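Local coordinates for protein phosphoacetylglucosamine mutase (Aspergillus lentulus, PDB 5O9X) that probably interconverts the 6-phosphate and 1-phosphate of N-acetylglucosamine as a phosphoacetylglucosamine mutase, and is captured here holding glucose 1,6-bisphosphate, at residues Thr213-Asn218 against Cys280-Gly285; Asp260-Lys265 against Phe301-Gly306; Ala287-Tyr292 against Asn382-Ile387; Val335-Ala340 against Thr359-Lys364. The protein carries 1 engineered substitution. All coordinates share one frame; numbering follows the deposited sequence.

Followed from the N terminus, 213-218 opens contact 1 and helix segment 260-265 opens contact 2 before 280-285 closes contact 1, which makes these two cross. Segment 287-292 then opens contact 3, and contact 2 closes at 301-306, so contacts 2 and 3 cross as well. Contact 4 opens and closes, at 335-340 and 359-364, before contact 3 ends at 382-387, and so lies wholly within its loop. Contacts 1 and 2 build one sheet and a helix packed on it, contact 4 belongs to the next sheet, and contact 3 joins the two. Contacts 3 and 4 both touch the bisphosphate, their centres about 13 Å apart.

Contact 1. Residues Thr213-Asn218 against Cys280-Gly285; sequences TVDCAN and CASLDG
The carboxylate oxygen D215 OD2 receives the hydroxyl of S282, with OG at 2.6 Å, on its anti side and 23° out of the carboxylate plane. The backbone N of G258 also donates to OD2, and Y293 OH is a further partner of S282 OG, so this buried pair belongs to a polar network. D215 and S282 share a sheet face; D215 CG, anti to the backbone N (chi1 156°), lies beside the carbonyl carbon. OD1 is met from above the carboxylate plane by A217 N at 3.0 Å, an Asx turn where the strand ends; N244 ND2 also bonds to OD1. Three backbone bonds establish parallel pairing: A281 N to T213 O (3.0 Å), D215 N to A281 O (2.9 Å) and L283 N to D215 O (2.9 Å). V214 points to the face opposite D215, and its CG1 meets L283 CG at 3.9 Å. Past the strands, one water donates to both C216 O and D284 O, and D284 OD1 takes the backbone N of D288. These neighbouring parallel strands belong to the mixed sheet of domain II, and the second leads into D284-R289, probably the metal-binding loop by family, though no metal is modelled; D284 lines the ligand pocket.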
# COMPACT_ATOMS: atom_id res chain seq x y z
N THR A 213 -11.60 9.28 -15.14
CA THR A 213 -10.46 10.23 -15.26
C THR A 213 -9.47 9.96 -14.09
O THR A 213 -9.81 10.22 -12.90
CB THR A 213 -10.95 11.72 -15.28
OG1 THR A 213 -11.95 11.84 -16.31
CG2 THR A 213 -9.78 12.78 -15.57
N VAL A 214 -8.27 9.50 -14.42
CA VAL A 214 -7.34 8.97 -13.42
C VAL A 214 -6.14 9.93 -13.34
O VAL A 214 -5.34 10.15 -14.31
CB VAL A 214 -6.78 7.54 -13.78
CG1 VAL A 214 -5.86 7.06 -12.66
CG2 VAL A 214 -7.90 6.54 -13.97
N ASP A 215 -6.07 10.59 -12.20
CA ASP A 215 -4.91 11.44 -11.81
C ASP A 215 -3.80 10.52 -11.40
O ASP A 215 -3.91 9.79 -10.40
CB ASP A 215 -5.36 12.35 -10.67
CG ASP A 215 -4.24 12.85 -9.77
OD1 ASP A 215 -3.10 13.02 -10.28
OD2 ASP A 215 -4.55 13.10 -8.54
N CYS A 216 -2.66 10.60 -12.10
CA CYS A 216 -1.58 9.62 -11.90
C CYS A 216 -0.38 10.23 -11.15
O CYS A 216 0.77 9.66 -11.15
CB CYS A 216 -1.13 8.96 -13.23
SG CYS A 216 -2.43 7.96 -13.99
N ALA A 217 -0.69 11.31 -10.44
CA ALA A 217 0.25 11.87 -9.44
C ALA A 217 1.59 12.31 -10.04
O ALA A 217 2.60 12.53 -9.30
CB ALA A 217 0.45 10.84 -8.25
N ASN A 218 1.62 12.45 -11.38
CA ASN A 218 2.91 12.71 -12.17
C ASN A 218 3.98 11.65 -11.87
O ASN A 218 5.19 11.96 -11.84
CB ASN A 218 3.46 14.12 -11.87
CG ASN A 218 2.47 15.20 -12.23
OD1 ASN A 218 2.06 16.09 -11.36
ND2 ASN A 218 2.00 15.13 -13.44
N CYS A 280 -13.97 10.02 -11.11
CA CYS A 280 -12.51 10.22 -11.08
C CYS A 280 -11.84 9.30 -10.06
O CYS A 280 -12.48 8.85 -9.10
CB CYS A 280 -12.21 11.65 -10.66
SG CYS A 280 -12.91 12.89 -11.83
N ALA A 281 -10.53 9.16 -10.19
CA ALA A 281 -9.73 8.48 -9.15
C ALA A 281 -8.33 9.07 -9.16
O ALA A 281 -7.90 9.71 -10.13
CB ALA A 281 -9.69 6.99 -9.42
N SER A 282 -7.63 8.92 -8.04
CA SER A 282 -6.23 9.38 -7.99
C SER A 282 -5.37 8.24 -7.50
O SER A 282 -5.71 7.60 -6.52
CB SER A 282 -6.14 10.50 -6.98
OG SER A 282 -6.54 11.75 -7.57
N LEU A 283 -4.26 7.97 -8.20
CA LEU A 283 -3.23 7.06 -7.72
C LEU A 283 -2.21 7.91 -6.96
O LEU A 283 -2.28 9.11 -6.98
CB LEU A 283 -2.45 6.50 -8.96
CG LEU A 283 -3.32 5.73 -9.96
CD1 LEU A 283 -2.46 5.20 -11.11
CD2 LEU A 283 -4.07 4.58 -9.24
N ASP A 284 -1.24 7.27 -6.32
CA ASP A 284 -0.12 8.07 -5.79
C ASP A 284 1.13 7.82 -6.63
O ASP A 284 1.05 7.16 -7.67
CB ASP A 284 0.07 7.91 -4.25
CG ASP A 284 0.56 6.56 -3.87
OD1 ASP A 284 0.50 5.63 -4.75
OD2 ASP A 284 1.01 6.40 -2.70
N GLY A 285 2.26 8.42 -6.21
CA GLY A 285 3.54 8.43 -6.97
C GLY A 285 4.15 7.06 -7.28
O GLY A 285 4.86 6.95 -8.29
O HOH W 1 1.74 7.21 -10.39

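Contact 2. Residues Asp260-Lys265 against Phe301-Gly306; sequences DYVKTK and FRLLDG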
# COMPACT_ATOMS: atom_id res chain seq x y z
N ASP A 260 -2.73 11.00 -2.03
CA ASP A 260 -2.49 11.56 -0.66
C ASP A 260 -2.97 13.04 -0.51
O ASP A 260 -3.61 13.46 0.46
CB ASP A 260 -0.98 11.49 -0.31
CG ASP A 260 -0.72 12.05 1.07
OD1 ASP A 260 -1.24 11.47 2.06
OD2 ASP A 260 -0.06 13.14 1.17
N TYR A 261 -2.77 13.82 -1.59
CA TYR A 261 -3.30 15.16 -1.64
C TYR A 261 -4.86 15.11 -1.52
O TYR A 261 -5.45 15.84 -0.69
CB TYR A 261 -2.87 15.88 -2.98
CG TYR A 261 -3.51 17.29 -3.09
CD1 TYR A 261 -2.78 18.45 -2.70
CD2 TYR A 261 -4.79 17.45 -3.59
CE1 TYR A 261 -3.33 19.75 -2.80
CE2 TYR A 261 -5.37 18.71 -3.64
CZ TYR A 261 -4.60 19.85 -3.27
OH TYR A 261 -5.20 21.08 -3.35
N VAL A 262 -5.53 14.28 -2.32
CA VAL A 262 -6.99 14.26 -2.33
C VAL A 262 -7.53 13.85 -0.95
O VAL A 262 -8.47 14.46 -0.42
CB VAL A 262 -7.46 13.34 -3.47
CG1 VAL A 262 -8.99 13.16 -3.43
CG2 VAL A 262 -7.14 14.02 -4.84
N LYS A 263 -6.98 12.78 -0.40
CA LYS A 263 -7.45 12.29 0.90
C LYS A 263 -7.19 13.27 2.07
O LYS A 263 -8.08 13.45 2.92
CB LYS A 263 -6.76 10.94 1.15
CG LYS A 263 -7.04 10.35 2.58
CD LYS A 263 -8.51 9.93 2.81
CE LYS A 263 -8.74 9.50 4.25
NZ LYS A 263 -10.22 9.36 4.51
N THR A 264 -5.98 13.89 2.14
CA THR A 264 -5.65 14.75 3.30
C THR A 264 -6.36 16.09 3.15
O THR A 264 -6.80 16.65 4.14
CB THR A 264 -4.11 15.01 3.43
OG1 THR A 264 -3.58 15.49 2.18
CG2 THR A 264 -3.42 13.67 3.76
N LYS A 265 -6.47 16.62 1.93
CA LYS A 265 -7.15 17.91 1.74
C LYS A 265 -8.65 17.79 1.50
O LYS A 265 -9.38 18.83 1.54
CB LYS A 265 -6.54 18.66 0.53
CG LYS A 265 -5.02 18.92 0.58
CD LYS A 265 -4.73 20.01 1.58
CE LYS A 265 -3.24 20.41 1.67
NZ LYS A 265 -3.25 21.85 1.25
N PHE A 301 -17.78 18.35 -4.21
CA PHE A 301 -16.79 17.27 -4.22
C PHE A 301 -17.21 16.21 -3.21
O PHE A 301 -17.51 16.55 -2.03
CB PHE A 301 -15.36 17.84 -3.82
CG PHE A 301 -14.34 16.77 -3.54
CD1 PHE A 301 -13.59 16.20 -4.60
CD2 PHE A 301 -14.18 16.27 -2.24
CE1 PHE A 301 -12.63 15.19 -4.35
CE2 PHE A 301 -13.23 15.28 -1.99
CZ PHE A 301 -12.48 14.73 -3.04
N ARG A 302 -17.16 14.94 -3.62
CA ARG A 302 -17.47 13.81 -2.72
C ARG A 302 -16.36 12.78 -2.86
O ARG A 302 -15.98 12.41 -3.95
CB ARG A 302 -18.79 13.10 -3.09
CG ARG A 302 -19.97 14.08 -3.22
CD ARG A 302 -20.28 14.74 -1.85
NE ARG A 302 -21.45 15.61 -1.94
CZ ARG A 302 -21.99 16.25 -0.89
NH1 ARG A 302 -21.43 16.17 0.33
NH2 ARG A 302 -23.07 17.01 -1.09
N LEU A 303 -15.89 12.32 -1.73
CA LEU A 303 -14.73 11.45 -1.69
C LEU A 303 -15.16 10.02 -1.50
O LEU A 303 -16.01 9.75 -0.66
CB LEU A 303 -13.80 11.86 -0.49
CG LEU A 303 -12.58 10.94 -0.22
CD1 LEU A 303 -11.61 10.91 -1.42
CD2 LEU A 303 -11.95 11.38 1.14
N LEU A 304 -14.56 9.09 -2.27
CA LEU A 304 -14.80 7.67 -2.12
C LEU A 304 -13.51 7.02 -1.81
O LEU A 304 -12.83 6.56 -2.73
CB LEU A 304 -15.49 6.99 -3.32
CG LEU A 304 -16.89 7.60 -3.66
CD1 LEU A 304 -17.22 7.50 -5.18
CD2 LEU A 304 -17.95 6.93 -2.81
N ASP A 305 -13.21 6.90 -0.51
CA ASP A 305 -11.80 6.57 -0.12
C ASP A 305 -11.57 5.06 0.05
O ASP A 305 -12.42 4.27 -0.36
CB ASP A 305 -11.41 7.35 1.16
CG ASP A 305 -12.19 6.86 2.44
OD1 ASP A 305 -12.90 5.81 2.46
OD2 ASP A 305 -12.04 7.54 3.50
N GLY A 306 -10.44 4.65 0.68
CA GLY A 306 -10.16 3.20 0.82
C GLY A 306 -11.24 2.35 1.46
O GLY A 306 -11.48 1.18 1.06
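K263 NZ forms a salt bridge with D305 OD2 at 2.8 Å, approaching on the anti side and only 15° out of the carboxylate plane. The lysine chain bends at chi2 (67°), which swings CD round to within 4.1 Å of L303 CD2, and the two side chains cross at about a right angle there. D305 is the N-cap of helix 306-324: with OD2 given to the lysine, its OD1 accepts weak bonds from the backbone N atoms of D307 and R308. Within helix 259-265 the T264 hydroxyl is satisfied by D260 O, which T264 N (2.9 Å) and T264 OG1 (2.7 Å) reach from opposite faces of its plane. On the strand, R302 turns its charge to D296. Beside the salt bridge the contact is apolar: V262 CG1 meets the edge of the F301 ring at CZ (3.8 Å) and also L303 CD1 (4.0 Å). The helix lies across the edge strand, their short axes at 111° and 9.8 Å apart. One carboxylate thus divides its work between a helix N terminus and a lysine; both should favour its anionic form, and the ion pair borders the apolar patch.

Contact 3. Residues Ala287-Tyr292 against Asn382-Ile387; sequences ADRILY and NGHGTI. Unlike the reference sequence in segment 287-292: L291 (reference Val). With G16 (1,6-di-O-phosphono-alpha-D-glucopyranose), chain B.
N382 lies flat over R289, its amide plane 13° from the guanidinium plane, with ND2 stacked over the guanidinium centre 3.7 Å from R289 CZ. That nitrogen also reaches the O4 hydroxyl of the bisphosphate by a weak bond. N382 OD1 takes H384 N almost along its C=O axis, closing an Asx turn, and a water links N382 O to R289 NH1. G383 supplies the backbone crossing: I290 N donates to G383 O at 3.1 Å with a straight N-H (164°), yet from well above the carbonyl plane, the C=O...N angle being 110°. With no side chain on G383, its CA comes within 3.2 Å of I290 O, a buried carbonyl for which no hydrogen-bond partner is found. H384 follows, its ring covered on one face, toward the rim, by D288 O; the ND1 contact of 3.0 Å has too poor an angle for a hydrogen bond. Ring atom CD2 meets R289 CG at 3.4 Å. H384 NE2 (2.7 Å) and R289 NE (3.0 Å) both donate to O3X of the 1-phosphate, so a residue from each segment grips one oxygen; R289 NH2 donates nearly straight to the bridging O1, giving the guanidinium a two-point hold. Beyond the loop, T386 and I387 join strand 385-389 beside strand 375-379, while strand 290-295 lies between strands 279-283 and 301-304, with helix 428-442 against I290, Y292 and I387; the contact is the seam between two sheets.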
# COMPACT_ATOMS: atom_id res chain seq x y z
N ALA A 287 2.02 4.30 -7.41
CA ALA A 287 0.77 3.60 -7.78
C ALA A 287 0.44 2.44 -6.80
O ALA A 287 0.08 1.33 -7.20
CB ALA A 287 0.82 3.11 -9.23
N ASP A 288 0.54 2.75 -5.50
CA ASP A 288 0.11 1.76 -4.58
C ASP A 288 -0.99 2.23 -3.62
O ASP A 288 -1.27 1.59 -2.59
CB ASP A 288 1.33 1.19 -3.85
CG ASP A 288 1.08 -0.28 -3.45
OD1 ASP A 288 0.21 -0.96 -4.07
OD2 ASP A 288 1.68 -0.67 -2.48
N ARG A 289 -1.62 3.33 -3.98
CA ARG A 289 -2.86 3.80 -3.32
C ARG A 289 -3.80 4.22 -4.43
O ARG A 289 -3.35 4.80 -5.44
CB ARG A 289 -2.58 5.07 -2.50
CG ARG A 289 -1.69 4.82 -1.30
CD ARG A 289 -1.58 6.16 -0.54
NE ARG A 289 -0.57 6.06 0.54
CZ ARG A 289 -0.42 6.98 1.48
NH1 ARG A 289 -1.18 8.07 1.45
NH2 ARG A 289 0.53 6.88 2.39
N ILE A 290 -5.11 4.00 -4.21
CA ILE A 290 -6.09 4.63 -5.11
C ILE A 290 -7.27 5.15 -4.26
O ILE A 290 -7.72 4.46 -3.36
CB ILE A 290 -6.59 3.68 -6.17
CG1 ILE A 290 -7.57 4.40 -7.14
CG2 ILE A 290 -7.08 2.36 -5.58
CD1 ILE A 290 -7.79 3.64 -8.41
N LEU A 291 -7.72 6.37 -4.53
CA LEU A 291 -9.14 6.68 -4.27
C LEU A 291 -9.93 7.28 -5.31
O LEU A 291 -9.39 7.72 -6.27
CB LEU A 291 -9.39 7.51 -3.11
CG LEU A 291 -8.68 8.57 -2.50
CD1 LEU A 291 -8.03 7.46 -1.66
CD2 LEU A 291 -8.01 9.35 -3.61
N TYR A 292 -11.23 7.26 -5.09
CA TYR A 292 -12.17 7.71 -6.10
C TYR A 292 -12.84 8.95 -5.58
O TYR A 292 -12.89 9.16 -4.35
CB TYR A 292 -13.29 6.58 -6.24
CG TYR A 292 -13.01 5.64 -7.44
CD1 TYR A 292 -12.02 4.61 -7.32
CD2 TYR A 292 -13.70 5.82 -8.65
CE1 TYR A 292 -11.73 3.74 -8.40
CE2 TYR A 292 -13.47 4.93 -9.76
CZ TYR A 292 -12.46 3.91 -9.62
OH TYR A 292 -12.23 2.99 -10.64
N ASN A 382 -6.53 5.66 3.23
CA ASN A 382 -5.70 6.39 2.27
C ASN A 382 -5.69 5.69 0.89
O ASN A 382 -5.08 6.20 -0.06
CB ASN A 382 -4.22 6.53 2.79
CG ASN A 382 -3.51 5.19 2.98
OD1 ASN A 382 -3.80 4.23 2.30
ND2 ASN A 382 -2.55 5.14 3.91
N GLY A 383 -6.29 4.48 0.81
CA GLY A 383 -6.43 3.78 -0.52
C GLY A 383 -5.44 2.65 -0.79
O GLY A 383 -5.47 2.04 -1.85
N HIS A 384 -4.62 2.30 0.19
CA HIS A 384 -3.95 0.99 0.14
C HIS A 384 -4.89 -0.13 0.40
O HIS A 384 -5.80 -0.01 1.25
CB HIS A 384 -2.94 0.93 1.29
CG HIS A 384 -1.58 1.34 0.89
ND1 HIS A 384 -0.74 0.50 0.13
CD2 HIS A 384 -0.90 2.49 1.08
CE1 HIS A 384 0.43 1.13 -0.04
NE2 HIS A 384 0.35 2.33 0.52
N GLY A 385 -4.77 -1.22 -0.36
CA GLY A 385 -5.39 -2.41 0.15
C GLY A 385 -5.72 -3.41 -0.97
O GLY A 385 -5.36 -3.22 -2.13
N THR A 386 -6.31 -4.53 -0.54
CA THR A 386 -6.52 -5.65 -1.42
C THR A 386 -7.52 -6.61 -0.76
O THR A 386 -8.18 -6.29 0.25
CB THR A 386 -5.19 -6.32 -1.92
OG1 THR A 386 -5.54 -7.11 -3.05
CG2 THR A 386 -4.55 -7.16 -0.89
N ILE A 387 -7.63 -7.80 -1.34
CA ILE A 387 -8.51 -8.82 -0.78
C ILE A 387 -7.71 -10.08 -0.86
O ILE A 387 -7.14 -10.40 -1.90
CB ILE A 387 -9.83 -9.00 -1.54
CG1 ILE A 387 -10.64 -7.71 -1.50
CG2 ILE A 387 -10.71 -10.02 -0.79
CD1 ILE A 387 -11.12 -7.25 -2.83
C1 G16 B . 2.87 3.81 3.86
C2 G16 B . 2.34 2.45 4.31
C3 G16 B . 0.82 2.57 4.66
C4 G16 B . 0.50 3.64 5.69
C5 G16 B . 1.06 4.96 5.18
C6 G16 B . 1.09 6.07 6.21
O1 G16 B . 2.19 4.20 2.66
O2 G16 B . 2.56 1.38 3.35
O3 G16 B . 0.39 1.31 5.01
O4 G16 B . -0.95 3.85 5.96
O5 G16 B . 2.47 4.87 4.89
O6 G16 B . 1.95 5.60 7.34
P G16 B . 2.27 6.63 8.56
O1P G16 B . 0.93 7.21 9.07
O2P G16 B . 3.12 7.78 7.99
O3P G16 B . 3.11 5.88 9.61
P' G16 B . 2.97 4.49 1.25
O1X G16 B . 4.15 3.49 1.15
O2X G16 B . 3.60 5.91 1.36
O3X G16 B . 1.95 4.52 0.16
O HOH W 2 -3.92 8.60 0.05

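Contact 4. Residues Val335-Ala340 against Thr359-Lys364; sequences VQTAYA and TNTGVK. With G16 (1,6-di-O-phosphono-alpha-D-glucopyranose), chain B.
V335 CG1 and T359 CG2 meet at 3.7 Å, the two side chains crossing at about a right angle in an apolar touch. Close by, T337 turns carbon rather than oxygen toward the backbone opposite: its CB is 3.5 Å from T359 O, and CG2 lies near N360 O. A single direct backbone bond joins the segments, T359 N to Q336 O at 2.9 Å with an N-H angle of 161°, where strands 332-337 and 356-359 lie side by side. T359 OG1 is satisfied within its own segment by N360 O. Water does the rest of the bridging. One molecule sits between T337 OG1 (2.7 Å) and T361 OG1 (2.8 Å), two hydroxyls that do not bond directly; T337 OG1, placed between backbone N and carbonyl carbon (chi1 72°), meets this water and also takes a weak bond from Y339 N. Another water accepts from A338 N and donates to T359 O. The aromatic contact is edge-on: T361 OG1 lies in the plane of the Y339 ring, 3.3 Å from CE2, while Y339 OH is bonded to R505. The ligand meets T361, G362 and V363. T361 CG2 is 3.5 Å from O4 of the bisphosphate, and V363 N, at the start of helix 363-370, donates to O3 at 3.2 Å. G362 N is held by E380, which also binds the ligand. Chemically, this segment gives the sugar one backbone N-H, from V363, and a methyl contact from T361, whereas the two waters link the loop behind it to the strand end, a joint of few direct bonds.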
# COMPACT_ATOMS: atom_id res chain seq x y z
N VAL A 335 -10.83 -5.86 7.45
CA VAL A 335 -9.79 -5.33 8.34
C VAL A 335 -9.67 -3.85 8.04
O VAL A 335 -9.62 -3.47 6.86
CB VAL A 335 -8.46 -6.04 8.06
CG1 VAL A 335 -7.35 -5.50 8.96
CG2 VAL A 335 -8.66 -7.56 8.39
N GLN A 336 -9.64 -3.04 9.12
CA GLN A 336 -9.56 -1.60 9.02
C GLN A 336 -8.40 -1.11 9.89
O GLN A 336 -7.79 -1.90 10.65
CB GLN A 336 -10.89 -0.92 9.46
CG GLN A 336 -12.14 -1.37 8.60
CD GLN A 336 -13.29 -0.47 8.92
OE1 GLN A 336 -13.78 -0.44 10.05
NE2 GLN A 336 -13.72 0.31 7.97
N THR A 337 -8.10 0.19 9.79
CA THR A 337 -7.32 0.85 10.85
C THR A 337 -8.17 1.96 11.49
O THR A 337 -9.30 2.24 11.05
CB THR A 337 -5.95 1.38 10.37
OG1 THR A 337 -6.12 2.56 9.52
CG2 THR A 337 -5.28 0.29 9.47
N ALA A 338 -7.58 2.66 12.46
CA ALA A 338 -8.29 3.67 13.24
C ALA A 338 -8.59 4.90 12.36
O ALA A 338 -9.49 5.65 12.70
CB ALA A 338 -7.44 4.03 14.48
N TYR A 339 -7.93 5.03 11.18
CA TYR A 339 -8.19 6.16 10.29
C TYR A 339 -9.51 5.93 9.53
O TYR A 339 -9.96 6.87 8.82
CB TYR A 339 -7.05 6.28 9.25
CG TYR A 339 -5.79 6.83 9.91
CD1 TYR A 339 -5.74 8.19 10.27
CD2 TYR A 339 -4.78 5.99 10.32
CE1 TYR A 339 -4.65 8.71 10.92
CE2 TYR A 339 -3.64 6.51 10.96
CZ TYR A 339 -3.64 7.86 11.30
OH TYR A 339 -2.57 8.40 12.00
N ALA A 340 -10.08 4.71 9.58
CA ALA A 340 -11.35 4.48 8.89
C ALA A 340 -12.47 5.36 9.46
O ALA A 340 -12.60 5.50 10.70
CB ALA A 340 -11.79 3.02 8.97
N THR A 359 -6.55 -2.84 13.08
CA THR A 359 -5.14 -3.13 13.31
C THR A 359 -4.31 -1.84 13.30
O THR A 359 -4.84 -0.76 12.96
CB THR A 359 -4.49 -4.10 12.26
OG1 THR A 359 -4.33 -3.41 11.01
CG2 THR A 359 -5.36 -5.37 12.02
N ASN A 360 -3.04 -1.97 13.64
CA ASN A 360 -2.09 -0.83 13.46
C ASN A 360 -2.02 -0.38 11.99
O ASN A 360 -2.28 -1.18 11.09
CB ASN A 360 -0.65 -1.24 13.87
CG ASN A 360 -0.48 -1.40 15.38
OD1 ASN A 360 -1.43 -1.28 16.16
ND2 ASN A 360 0.75 -1.68 15.79
N THR A 361 -1.60 0.87 11.78
CA THR A 361 -1.32 1.41 10.47
C THR A 361 -0.17 0.65 9.82
O THR A 361 0.84 0.30 10.50
CB THR A 361 -1.03 2.91 10.57
OG1 THR A 361 -2.29 3.55 10.67
CG2 THR A 361 -0.31 3.46 9.34
N GLY A 362 -0.33 0.39 8.53
CA GLY A 362 0.79 -0.24 7.74
C GLY A 362 0.22 -1.57 7.19
O GLY A 362 -0.22 -2.44 7.96
N VAL A 363 0.28 -1.76 5.87
CA VAL A 363 -0.24 -2.94 5.17
C VAL A 363 0.17 -4.31 5.80
O VAL A 363 -0.60 -5.25 5.88
CB VAL A 363 0.27 -2.93 3.66
CG1 VAL A 363 -0.26 -4.15 2.91
CG2 VAL A 363 -0.24 -1.69 2.95
N LYS A 364 1.38 -4.40 6.29
CA LYS A 364 1.86 -5.62 6.91
C LYS A 364 0.90 -6.09 8.01
O LYS A 364 0.50 -7.25 8.07
CB LYS A 364 3.33 -5.40 7.40
CG LYS A 364 3.53 -4.30 8.50
CD LYS A 364 4.93 -3.64 8.46
CE LYS A 364 5.38 -2.94 9.76
NZ LYS A 364 6.72 -2.20 9.66
C1 G16 B . 2.87 3.81 3.86
C2 G16 B . 2.34 2.45 4.31
C3 G16 B . 0.82 2.57 4.66
C4 G16 B . 0.50 3.64 5.69
C5 G16 B . 1.06 4.96 5.18
C6 G16 B . 1.09 6.07 6.21
O1 G16 B . 2.19 4.20 2.66
O2 G16 B . 2.56 1.38 3.35
O3 G16 B . 0.39 1.31 5.01
O4 G16 B . -0.95 3.85 5.96
O5 G16 B . 2.47 4.87 4.89
O6 G16 B . 1.95 5.60 7.34
P G16 B . 2.27 6.63 8.56
O1P G16 B . 0.93 7.21 9.07
O2P G16 B . 3.12 7.78 7.99
O3P G16 B . 3.11 5.88 9.61
P' G16 B . 2.97 4.49 1.25
O1X G16 B . 4.15 3.49 1.15
O2X G16 B . 3.60 5.91 1.36
O3X G16 B . 1.95 4.52 0.16
O HOH W 3 -3.87 3.35 8.35
O HOH W 4 -4.90 1.86 13.71